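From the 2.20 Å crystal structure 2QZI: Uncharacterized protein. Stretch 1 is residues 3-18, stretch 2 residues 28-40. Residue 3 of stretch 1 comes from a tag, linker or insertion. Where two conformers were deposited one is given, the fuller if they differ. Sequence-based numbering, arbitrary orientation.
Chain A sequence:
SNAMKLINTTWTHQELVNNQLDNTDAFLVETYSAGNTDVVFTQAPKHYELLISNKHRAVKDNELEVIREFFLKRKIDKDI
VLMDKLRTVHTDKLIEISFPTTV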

# COMPACT_ATOMS: atom_id res chain seq x y z
N ALA A 3 -8.35 -18.89 -4.33
CA ALA A 3 -8.53 -17.41 -4.21
C ALA A 3 -7.19 -16.60 -4.24
O ALA A 3 -6.09 -17.17 -4.16
CB ALA A 3 -9.42 -17.03 -2.97
N MSE A 4 -7.32 -15.29 -4.36
CA MSE A 4 -6.18 -14.41 -4.57
C MSE A 4 -5.38 -14.08 -3.30
O MSE A 4 -5.91 -13.50 -2.31
CB MSE A 4 -6.63 -13.12 -5.28
CG MSE A 4 -5.56 -12.09 -5.42
SE MSE A 4 -5.17 -11.27 -3.70
CE MSE A 4 -6.63 -9.87 -3.62
N LYS A 5 -4.11 -14.44 -3.33
CA LYS A 5 -3.21 -14.13 -2.24
C LYS A 5 -2.24 -12.97 -2.62
O LYS A 5 -1.88 -12.79 -3.77
CB LYS A 5 -2.47 -15.41 -1.77
CG LYS A 5 -2.38 -15.58 -0.21
CD LYS A 5 -2.17 -14.18 0.61
CE LYS A 5 -3.41 -13.74 1.42
NZ LYS A 5 -3.81 -12.30 1.25
N LEU A 6 -1.87 -12.19 -1.62
CA LEU A 6 -0.83 -11.14 -1.70
C LEU A 6 0.53 -11.83 -1.66
O LEU A 6 0.80 -12.62 -0.74
CB LEU A 6 -0.95 -10.24 -0.50
CG LEU A 6 -1.95 -9.05 -0.51
CD1 LEU A 6 -1.43 -7.94 -1.38
CD2 LEU A 6 -3.32 -9.49 -1.00
N ILE A 7 1.34 -11.59 -2.69
CA ILE A 7 2.69 -12.15 -2.85
C ILE A 7 3.65 -10.91 -2.70
O ILE A 7 3.49 -9.89 -3.39
CB ILE A 7 2.82 -12.90 -4.20
CG1 ILE A 7 1.66 -13.88 -4.44
CG2 ILE A 7 4.19 -13.67 -4.35
CD1 ILE A 7 1.99 -15.41 -4.22
N ASN A 8 4.57 -10.97 -1.73
CA ASN A 8 5.66 -10.01 -1.61
C ASN A 8 6.59 -10.09 -2.83
O ASN A 8 7.25 -11.07 -3.00
CB ASN A 8 6.51 -10.22 -0.32
CG ASN A 8 7.32 -8.94 0.03
OD1 ASN A 8 8.01 -8.40 -0.82
ND2 ASN A 8 7.16 -8.42 1.25
N THR A 9 6.68 -9.04 -3.64
CA THR A 9 7.52 -9.07 -4.87
C THR A 9 8.70 -8.04 -4.73
O THR A 9 9.37 -7.74 -5.73
CB THR A 9 6.67 -8.69 -6.12
OG1 THR A 9 6.02 -7.44 -5.82
CG2 THR A 9 5.60 -9.72 -6.43
N THR A 10 8.94 -7.53 -3.50
CA THR A 10 10.02 -6.57 -3.21
C THR A 10 11.39 -6.95 -3.83
O THR A 10 12.01 -6.11 -4.48
CB THR A 10 10.11 -6.26 -1.70
OG1 THR A 10 8.80 -5.87 -1.21
CG2 THR A 10 11.05 -5.06 -1.47
N TRP A 11 11.80 -8.21 -3.68
CA TRP A 11 13.05 -8.66 -4.22
C TRP A 11 13.27 -8.35 -5.71
O TRP A 11 14.43 -8.29 -6.15
CB TRP A 11 13.19 -10.19 -4.01
CG TRP A 11 12.25 -10.94 -4.92
CD1 TRP A 11 10.89 -11.13 -4.75
CD2 TRP A 11 12.61 -11.60 -6.14
NE1 TRP A 11 10.40 -11.84 -5.80
CE2 TRP A 11 11.42 -12.16 -6.66
CE3 TRP A 11 13.79 -11.72 -6.86
CZ2 TRP A 11 11.38 -12.83 -7.88
CZ3 TRP A 11 13.78 -12.44 -8.08
CH2 TRP A 11 12.57 -12.99 -8.56
N THR A 12 12.20 -8.22 -6.51
CA THR A 12 12.42 -7.94 -7.93
C THR A 12 11.88 -6.54 -8.21
O THR A 12 11.56 -6.28 -9.33
CB THR A 12 11.62 -8.86 -8.95
OG1 THR A 12 10.48 -9.57 -8.47
CG2 THR A 12 12.12 -9.24 -10.23
N HIS A 13 11.82 -5.64 -7.22
CA HIS A 13 11.45 -4.26 -7.48
C HIS A 13 12.46 -3.33 -6.78
O HIS A 13 12.08 -2.38 -6.11
CB HIS A 13 10.01 -3.92 -6.99
CG HIS A 13 8.94 -4.40 -7.92
ND1 HIS A 13 8.61 -5.73 -8.05
CD2 HIS A 13 8.11 -3.73 -8.77
CE1 HIS A 13 7.70 -5.88 -9.00
NE2 HIS A 13 7.34 -4.67 -9.41
N GLN A 14 13.74 -3.64 -6.96
CA GLN A 14 14.79 -2.99 -6.21
C GLN A 14 15.12 -1.58 -6.70
O GLN A 14 15.56 -0.75 -5.92
CB GLN A 14 16.03 -3.86 -6.23
CG GLN A 14 15.86 -5.14 -5.41
CD GLN A 14 15.82 -4.82 -3.94
OE1 GLN A 14 16.85 -4.46 -3.35
NE2 GLN A 14 14.65 -4.92 -3.33
N GLU A 15 14.89 -1.33 -7.99
CA GLU A 15 14.97 0.03 -8.53
C GLU A 15 13.93 0.94 -7.90
O GLU A 15 14.23 2.02 -7.41
CB GLU A 15 14.74 0.01 -10.05
CG GLU A 15 16.03 0.10 -10.88
CD GLU A 15 15.82 -0.31 -12.38
OE1 GLU A 15 14.71 -0.03 -12.95
OE2 GLU A 15 16.79 -0.92 -12.96
N LEU A 16 12.69 0.50 -7.95
CA LEU A 16 11.60 1.29 -7.44
C LEU A 16 11.75 1.49 -5.92
O LEU A 16 11.56 2.58 -5.42
CB LEU A 16 10.26 0.65 -7.80
CG LEU A 16 9.07 1.27 -7.07
CD1 LEU A 16 8.83 2.74 -7.64
CD2 LEU A 16 7.87 0.41 -7.32
N VAL A 17 12.10 0.41 -5.21
CA VAL A 17 12.28 0.46 -3.76
C VAL A 17 13.31 1.53 -3.41
O VAL A 17 13.01 2.45 -2.64
CB VAL A 17 12.72 -0.96 -3.22
CG1 VAL A 17 13.40 -0.85 -1.84
CG2 VAL A 17 11.49 -1.88 -3.23
N ASN A 18 14.50 1.43 -4.00
CA ASN A 18 15.50 2.46 -3.80
C ASN A 18 15.17 3.89 -4.28
O ASN A 18 15.56 4.86 -3.64
CB ASN A 18 16.80 1.95 -4.33
CG ASN A 18 17.33 0.81 -3.45
OD1 ASN A 18 17.93 1.06 -2.38
ND2 ASN A 18 17.04 -0.46 -3.86
N LEU A 28 10.39 2.74 4.73
CA LEU A 28 10.12 1.36 4.30
C LEU A 28 9.30 1.38 3.01
O LEU A 28 8.32 2.15 2.89
CB LEU A 28 9.37 0.61 5.41
CG LEU A 28 8.72 -0.74 5.14
CD1 LEU A 28 9.77 -1.83 4.81
CD2 LEU A 28 7.91 -1.11 6.39
N VAL A 29 9.71 0.57 2.05
CA VAL A 29 9.04 0.44 0.78
C VAL A 29 8.99 -1.03 0.39
O VAL A 29 10.02 -1.71 0.29
CB VAL A 29 9.75 1.19 -0.38
CG1 VAL A 29 8.90 1.06 -1.70
CG2 VAL A 29 10.04 2.69 -0.06
N GLU A 30 7.78 -1.51 0.17
CA GLU A 30 7.61 -2.89 -0.26
C GLU A 30 6.61 -2.96 -1.40
O GLU A 30 5.73 -2.10 -1.50
CB GLU A 30 7.10 -3.70 0.90
CG GLU A 30 7.94 -3.50 2.11
CD GLU A 30 7.75 -4.59 3.12
OE1 GLU A 30 6.62 -5.07 3.29
OE2 GLU A 30 8.75 -4.91 3.78
N THR A 31 6.79 -3.93 -2.28
CA THR A 31 5.82 -4.13 -3.36
C THR A 31 5.18 -5.52 -3.29
O THR A 31 5.78 -6.44 -2.82
CB THR A 31 6.44 -3.97 -4.75
OG1 THR A 31 7.53 -4.84 -4.84
CG2 THR A 31 6.95 -2.54 -5.02
N TYR A 32 3.91 -5.62 -3.71
CA TYR A 32 3.17 -6.89 -3.71
C TYR A 32 2.28 -6.98 -4.96
O TYR A 32 1.75 -5.96 -5.44
CB TYR A 32 2.22 -6.99 -2.52
CG TYR A 32 2.88 -7.03 -1.18
CD1 TYR A 32 2.90 -8.19 -0.43
CD2 TYR A 32 3.49 -5.85 -0.62
CE1 TYR A 32 3.51 -8.23 0.80
CE2 TYR A 32 4.14 -5.91 0.62
CZ TYR A 32 4.10 -7.09 1.32
OH TYR A 32 4.72 -7.17 2.55
N SER A 33 2.12 -8.21 -5.44
CA SER A 33 1.08 -8.62 -6.35
C SER A 33 -0.16 -9.12 -5.61
O SER A 33 -0.08 -9.70 -4.52
CB SER A 33 1.58 -9.82 -7.16
OG SER A 33 2.23 -9.30 -8.31
N ALA A 34 -1.32 -8.89 -6.20
CA ALA A 34 -2.58 -9.43 -5.78
C ALA A 34 -3.19 -9.89 -7.13
O ALA A 34 -4.03 -9.23 -7.70
CB ALA A 34 -3.38 -8.32 -5.07
N GLY A 35 -2.70 -11.00 -7.67
CA GLY A 35 -3.07 -11.44 -9.03
C GLY A 35 -2.41 -10.48 -10.02
O GLY A 35 -1.20 -10.33 -10.00
N ASN A 36 -3.19 -9.81 -10.87
CA ASN A 36 -2.63 -8.80 -11.78
C ASN A 36 -2.70 -7.34 -11.28
O ASN A 36 -2.24 -6.41 -11.94
CB ASN A 36 -3.13 -8.95 -13.23
CG ASN A 36 -4.66 -9.09 -13.34
OD1 ASN A 36 -5.43 -8.50 -12.59
ND2 ASN A 36 -5.08 -9.86 -14.32
N THR A 37 -3.24 -7.18 -10.08
CA THR A 37 -3.19 -5.95 -9.32
C THR A 37 -1.85 -5.76 -8.61
O THR A 37 -1.27 -6.71 -8.00
CB THR A 37 -4.39 -5.91 -8.32
OG1 THR A 37 -5.62 -5.84 -9.05
CG2 THR A 37 -4.35 -4.70 -7.44
N ASP A 38 -1.33 -4.53 -8.68
CA ASP A 38 -0.04 -4.22 -8.06
C ASP A 38 -0.21 -3.31 -6.86
O ASP A 38 -0.98 -2.39 -6.89
CB ASP A 38 0.89 -3.45 -8.99
CG ASP A 38 1.05 -4.08 -10.30
OD1 ASP A 38 1.52 -5.23 -10.36
OD2 ASP A 38 0.64 -3.39 -11.30
N VAL A 39 0.59 -3.56 -5.82
CA VAL A 39 0.48 -2.85 -4.57
C VAL A 39 1.89 -2.39 -4.25
O VAL A 39 2.87 -3.13 -4.48
CB VAL A 39 -0.13 -3.75 -3.44
CG1 VAL A 39 -0.35 -2.98 -2.17
CG2 VAL A 39 -1.49 -4.34 -3.88
N VAL A 40 1.94 -1.14 -3.84
CA VAL A 40 3.14 -0.50 -3.24
C VAL A 40 2.77 -0.10 -1.83
O VAL A 40 1.77 0.49 -1.62
CB VAL A 40 3.67 0.72 -4.07
CG1 VAL A 40 4.96 1.24 -3.42
CG2 VAL A 40 4.04 0.21 -5.50
O HOH W 1 -0.95 -12.46 -5.99
O HOH W 2 9.96 -7.14 1.99

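The apolar part of this contact comes in two patches rather than one core. In the first, Leu-6, on the same sheet face as Tyr-32 and Ala-34, sets CD1 3.9 Å from Tyr-32 CB and 4.2 Å from Ala-34 CB, and reaches across to Val-39 CG2, on the strand beyond, at 4.4 Å. One methyl, CD1, touches all three residues, so an aliphatic side chain fits this buried apolar site. Selenomethionine Met-4 extends this patch, its SE 3.7 Å from Ala-34 CB; the small alanine leaves room for both. The second patch belongs to the helix: Val-17 CG2 meets Val-29 CG1 at 4.2 Å, and Leu-16 CD2 lies 3.9 Å from Thr-31 CG2 and 4.2 Å from Val-40 CG2.

Between the patches, backbone does the joining. The strands run antiparallel, at 144°, and Ile-7 pairs with Ser-33 through Ile-7 N to Ser-33 O and Ser-33 N to Ile-7 O, both 3.0 Å. Thr-9 N continues the ladder to Thr-31 O at 2.9 Å.

Where stretch 1 then turns into its 3-10 segment, side chains replace main chain. Thr-10 OG1 accepts from Thr-31 N at 3.0 Å and donates to Asn-8 OD1 at 2.7 Å, so one hydroxyl, at the start of the 3-10 segment, joins the strand of stretch 2 to Asn-8 at the end of stretch 1's own strand. Thr-31, the residue most covered by the other stretch, uses both branches: its methyl packs on Leu-16, while its OG1 hydrogen-bonds Thr-9 OG1 at 3.2 Å. Its CB lies over one face of the His-13 ring.

At the polar edge, Asn-8 CG covers one face of the Tyr-32 ring, and water 2 weakly links Asn-8 ND2 (3.2 Å) to Glu-30 OE2 (3.1 Å). At the other end, water 1 bridges Lys-5 O (2.4 Å) and Gly-35 N (2.8 Å), beside the type II' turn from Ala-34 to Thr-37, where the positive phi of Gly-35 favours glycine.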